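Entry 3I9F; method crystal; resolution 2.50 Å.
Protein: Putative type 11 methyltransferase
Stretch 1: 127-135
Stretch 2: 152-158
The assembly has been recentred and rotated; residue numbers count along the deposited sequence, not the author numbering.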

ATOM      1  N   ARG B 127     -19.671  19.082 -13.566  1.00 39.51           N
ATOM      2  CA  ARG B 127     -20.426  18.570 -12.411  1.00 38.10           C
ATOM      3  C   ARG B 127     -21.392  17.486 -12.769  1.00 37.28           C
ATOM      4  O   ARG B 127     -21.962  17.499 -13.852  1.00 37.47           O
ATOM      5  CB  ARG B 127     -21.261  19.679 -11.765  1.00 37.82           C
ATOM      6  CG  ARG B 127     -20.451  20.734 -11.103  1.00 37.13           C
ATOM      7  CD  ARG B 127     -21.275  21.687 -10.289  1.00 34.77           C
ATOM      8  NE  ARG B 127     -20.482  22.833  -9.893  1.00 37.65           N
ATOM      9  CZ  ARG B 127     -20.791  23.714  -8.940  1.00 35.64           C
ATOM     10  NH1 ARG B 127     -21.884  23.592  -8.228  1.00 34.03           N
ATOM     11  NH2 ARG B 127     -19.958  24.701  -8.682  1.00 35.22           N
ATOM     12  N   MET B 128     -21.642  16.626 -11.793  1.00 36.82           N
ATOM     13  CA  MET B 128     -22.516  15.483 -11.915  1.00 36.51           C
ATOM     14  C   MET B 128     -23.543  15.449 -10.777  1.00 37.82           C
ATOM     15  O   MET B 128     -23.181  15.593  -9.606  1.00 37.70           O
ATOM     16  CB  MET B 128     -21.694  14.184 -11.852  1.00 35.70           C
ATOM     17  CG  MET B 128     -20.705  13.920 -13.035  1.00 32.94           C
ATOM     18  SD  MET B 128     -19.574  12.531 -12.755  1.00 23.45           S
ATOM     19  CE  MET B 128     -20.746  11.391 -12.067  1.00 24.77           C
ATOM     20  N   ASP B 129     -24.809  15.176 -11.106  1.00 38.69           N
ATOM     21  CA  ASP B 129     -25.845  14.969 -10.098  1.00 39.45           C
ATOM     22  C   ASP B 129     -26.011  13.494  -9.803  1.00 39.82           C
ATOM     23  O   ASP B 129     -25.329  12.648 -10.393  1.00 39.52           O
ATOM     24  CB  ASP B 129     -27.175  15.561 -10.550  1.00 40.05           C
ATOM     25  CG  ASP B 129     -27.611  15.029 -11.893  1.00 44.10           C
ATOM     26  OD1 ASP B 129     -27.230  13.874 -12.225  1.00 50.39           O
ATOM     27  OD2 ASP B 129     -28.319  15.755 -12.625  1.00 47.30           O
ATOM     28  N   GLU B 130     -26.905  13.183  -8.861  1.00 40.19           N
ATOM     29  CA  GLU B 130     -27.281  11.804  -8.572  1.00 40.45           C
ATOM     30  C   GLU B 130     -27.457  10.979  -9.824  1.00 40.14           C
ATOM     31  O   GLU B 130     -26.905   9.891  -9.958  1.00 40.10           O
ATOM     32  CB  GLU B 130     -28.611  11.742  -7.830  1.00 40.86           C
ATOM     33  CG  GLU B 130     -28.930  10.321  -7.347  1.00 44.09           C
ATOM     34  CD  GLU B 130     -30.150  10.208  -6.430  1.00 45.54           C
ATOM     35  OE1 GLU B 130     -30.336  11.086  -5.550  1.00 47.15           O
ATOM     36  OE2 GLU B 130     -30.902   9.219  -6.602  1.00 45.01           O
ATOM     37  N   LYS B 131     -28.264  11.474 -10.742  1.00 40.07           N
ATOM     38  CA  LYS B 131     -28.596  10.657 -11.889  1.00 40.28           C
ATOM     39  C   LYS B 131     -27.304  10.305 -12.661  1.00 39.39           C
ATOM     40  O   LYS B 131     -27.131   9.183 -13.088  1.00 37.89           O
ATOM     41  CB  LYS B 131     -29.638  11.349 -12.754  1.00 40.31           C
ATOM     42  CG  LYS B 131     -30.095  10.489 -13.917  1.00 45.25           C
ATOM     43  CD  LYS B 131     -31.107  11.218 -14.817  1.00 50.70           C
ATOM     44  CE  LYS B 131     -31.676  10.269 -15.905  1.00 53.59           C
ATOM     45  NZ  LYS B 131     -31.933   8.850 -15.439  1.00 54.68           N
ATOM     46  N   ASP B 132     -26.398  11.271 -12.800  1.00 39.23           N
ATOM     47  CA  ASP B 132     -25.102  11.031 -13.461  1.00 39.33           C
ATOM     48  C   ASP B 132     -24.276   9.995 -12.711  1.00 38.55           C
ATOM     49  O   ASP B 132     -23.663   9.130 -13.318  1.00 39.09           O
ATOM     50  CB  ASP B 132     -24.307  12.335 -13.622  1.00 39.30           C
ATOM     51  CG  ASP B 132     -25.005  13.345 -14.545  1.00 42.18           C
ATOM     52  OD1 ASP B 132     -25.485  12.918 -15.639  1.00 46.72           O
ATOM     53  OD2 ASP B 132     -25.067  14.552 -14.188  1.00 40.35           O
ATOM     54  N   TYR B 133     -24.284  10.077 -11.387  1.00 38.01           N
ATOM     55  CA  TYR B 133     -23.536   9.162 -10.588  1.00 37.15           C
ATOM     56  C   TYR B 133     -24.064   7.766 -10.826  1.00 37.37           C
ATOM     57  O   TYR B 133     -23.280   6.848 -11.042  1.00 38.28           O
ATOM     58  CB  TYR B 133     -23.513   9.562  -9.107  1.00 36.48           C
ATOM     59  CG  TYR B 133     -22.304  10.424  -8.751  1.00 35.53           C
ATOM     60  CD1 TYR B 133     -22.381  11.790  -8.717  1.00 32.60           C
ATOM     61  CD2 TYR B 133     -21.084   9.853  -8.460  1.00 36.38           C
ATOM     62  CE1 TYR B 133     -21.298  12.559  -8.401  1.00 31.73           C
ATOM     63  CE2 TYR B 133     -19.998  10.618  -8.133  1.00 33.43           C
ATOM     64  CZ  TYR B 133     -20.114  11.974  -8.124  1.00 33.72           C
ATOM     65  OH  TYR B 133     -19.007  12.757  -7.832  1.00 34.31           O
ATOM     66  N   MET B 134     -25.365   7.592 -10.870  1.00 37.46           N
ATOM     67  CA  MET B 134     -25.908   6.228 -10.968  1.00 37.81           C
ATOM     68  C   MET B 134     -25.761   5.579 -12.367  1.00 37.74           C
ATOM     69  O   MET B 134     -25.839   4.366 -12.488  1.00 39.04           O
ATOM     70  CB  MET B 134     -27.351   6.167 -10.423  1.00 38.06           C
ATOM     71  CG  MET B 134     -27.477   6.769  -8.973  1.00 37.32           C
ATOM     72  SD  MET B 134     -26.204   6.281  -7.763  1.00 35.47           S
ATOM     73  CE  MET B 134     -26.637   4.542  -7.743  1.00 31.43           C
ATOM     74  N   GLY B 135     -25.502   6.372 -13.399  1.00 37.20           N
ATOM     75  CA  GLY B 135     -25.046   5.856 -14.672  1.00 36.44           C
ATOM     76  C   GLY B 135     -23.708   5.147 -14.536  1.00 36.54           C
ATOM     77  O   GLY B 135     -23.526   4.099 -15.108  1.00 37.17           O
ATOM     78  N   HIS B 152     -24.017  21.037  -1.848  1.00 45.36           N
ATOM     79  CA  HIS B 152     -23.569  19.673  -2.109  1.00 44.13           C
ATOM     80  C   HIS B 152     -24.686  18.685  -1.885  1.00 43.24           C
ATOM     81  O   HIS B 152     -25.588  18.941  -1.135  1.00 44.29           O
ATOM     82  CB  HIS B 152     -22.428  19.275  -1.172  1.00 44.06           C
ATOM     83  CG  HIS B 152     -21.150  20.011  -1.408  1.00 41.33           C
ATOM     84  ND1 HIS B 152     -20.978  21.332  -1.068  1.00 41.57           N
ATOM     85  CD2 HIS B 152     -19.960  19.598  -1.895  1.00 40.42           C
ATOM     86  CE1 HIS B 152     -19.742  21.713  -1.366  1.00 40.55           C
ATOM     87  NE2 HIS B 152     -19.104  20.681  -1.878  1.00 40.41           N
ATOM     88  N   PHE B 153     -24.619  17.546  -2.548  1.00 41.94           N
ATOM     89  CA  PHE B 153     -25.485  16.445  -2.246  1.00 40.53           C
ATOM     90  C   PHE B 153     -24.601  15.316  -1.802  1.00 39.57           C
ATOM     91  O   PHE B 153     -23.388  15.398  -1.928  1.00 39.25           O
ATOM     92  CB  PHE B 153     -26.374  16.062  -3.438  1.00 40.85           C
ATOM     93  CG  PHE B 153     -25.642  15.497  -4.607  1.00 40.63           C
ATOM     94  CD1 PHE B 153     -25.668  14.146  -4.861  1.00 39.35           C
ATOM     95  CD2 PHE B 153     -24.961  16.323  -5.472  1.00 42.29           C
ATOM     96  CE1 PHE B 153     -25.018  13.620  -5.924  1.00 41.05           C
ATOM     97  CE2 PHE B 153     -24.308  15.806  -6.555  1.00 43.42           C
ATOM     98  CZ  PHE B 153     -24.335  14.444  -6.786  1.00 42.93           C
ATOM     99  N   GLY B 154     -25.222  14.279  -1.260  1.00 39.32           N
ATOM    100  CA  GLY B 154     -24.526  13.173  -0.606  1.00 39.00           C
ATOM    101  C   GLY B 154     -25.330  11.899  -0.791  1.00 39.04           C
ATOM    102  O   GLY B 154     -26.536  11.911  -0.651  1.00 38.94           O
ATOM    103  N   LEU B 155     -24.674  10.801  -1.150  1.00 39.28           N
ATOM    104  CA  LEU B 155     -25.346   9.510  -1.273  1.00 39.05           C
ATOM    105  C   LEU B 155     -24.572   8.435  -0.509  1.00 39.57           C
ATOM    106  O   LEU B 155     -23.343   8.532  -0.325  1.00 40.26           O
ATOM    107  CB  LEU B 155     -25.461   9.094  -2.726  1.00 38.66           C
ATOM    108  CG  LEU B 155     -25.948  10.118  -3.759  1.00 38.71           C
ATOM    109  CD1 LEU B 155     -25.550   9.614  -5.149  1.00 35.25           C
ATOM    110  CD2 LEU B 155     -27.482  10.378  -3.668  1.00 37.91           C
ATOM    111  N   VAL B 156     -25.307   7.445  -0.017  1.00 39.40           N
ATOM    112  CA  VAL B 156     -24.719   6.249   0.489  1.00 39.39           C
ATOM    113  C   VAL B 156     -25.295   5.209  -0.422  1.00 40.21           C
ATOM    114  O   VAL B 156     -26.488   5.211  -0.673  1.00 41.68           O
ATOM    115  CB  VAL B 156     -25.102   5.974   1.944  1.00 39.90           C
ATOM    116  CG1 VAL B 156     -24.438   4.634   2.451  1.00 37.65           C
ATOM    117  CG2 VAL B 156     -24.747   7.193   2.840  1.00 38.78           C
ATOM    118  N   LEU B 157     -24.443   4.334  -0.927  1.00 40.26           N
ATOM    119  CA  LEU B 157     -24.775   3.435  -1.983  1.00 40.38           C
ATOM    120  C   LEU B 157     -24.414   2.030  -1.524  1.00 41.22           C
ATOM    121  O   LEU B 157     -23.395   1.865  -0.890  1.00 40.53           O
ATOM    122  CB  LEU B 157     -23.903   3.777  -3.180  1.00 40.30           C
ATOM    123  CG  LEU B 157     -24.365   4.599  -4.353  1.00 40.54           C
ATOM    124  CD1 LEU B 157     -25.003   5.856  -3.894  1.00 41.31           C
ATOM    125  CD2 LEU B 157     -23.175   4.880  -5.253  1.00 39.61           C
ATOM    126  N   LYS B 158     -25.227   1.033  -1.870  1.00 42.82           N
ATOM    127  CA  LYS B 158     -24.921  -0.368  -1.629  1.00 44.66           C
ATOM    128  C   LYS B 158     -25.041  -1.119  -2.923  1.00 45.23           C
ATOM    129  O   LYS B 158     -25.683  -0.669  -3.828  1.00 43.45           O
ATOM    130  CB  LYS B 158     -25.924  -0.977  -0.639  1.00 46.08           C
ATOM    131  CG  LYS B 158     -27.406  -0.946  -1.143  1.00 48.63           C
ATOM    132  CD  LYS B 158     -28.422  -1.406  -0.105  1.00 52.83           C
ATOM    133  CE  LYS B 158     -29.024  -2.769  -0.418  1.00 56.82           C
ATOM    134  NZ  LYS B 158     -30.354  -2.928   0.233  1.00 58.12           N
TER

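The rule of this contact is alternation on the strand: Phe153, Leu155 and Leu157 point their CA-to-CB bonds toward the first stretch, while Gly154 and Val156 between them touch nothing there. Helix and strand axes pass 10.5 Å apart at an angle of 36°, too far for backbone pairing, so side chains fill the gap. No hydrogen bond crosses it, and packing does the work.

Phe153 has the largest covered area, 71 Å², and it meets the turn where the helix begins. With chi1 in the p well, its ring reaches the backbone of the turn: CZ lies 3.3 Å from Met128 O, which sits at the ring edge, near the ring plane, where the aromatic hydrogens carry slight positive charge. CZ also comes within 3.6 Å of Asp129 C, and CE1 within 3.5 Å of Glu130 N. Tyr133, one helical turn on, brings CD1 to 3.8 Å from Phe153 CZ, again at the edge of the Phe153 ring.

The backbone that Phe153 touches is held locally. Asp129 caps the helix, its OD1 accepting from Asp132 N at 2.8 Å, and Asp132 OD2 accepts from Asp129 N at 3.2 Å. This reciprocal pair braces the turn while the CA-to-CB bond of Asp129 points away from the strand.

Leu155, covering 57 Å², works further along the helix. Its CD2 lies 3.5 Å from Glu130 OE1, a carboxylate oxygen hydrogen-bonded elsewhere in the structure, and its CD1 lies near Glu130 CG (4.1 Å) as well as Met134 SD at 4.3 Å and Tyr133 CB at 4.5 Å.

Glu130 gives up 42 Å², the most on the helix side, through both its backbone and its extended side chain. Met134 follows closely: its CA-to-CB bond points sideways, but three m rotamers bring its end nearer the strand, with SD 4.1 Å from Leu157 CD1.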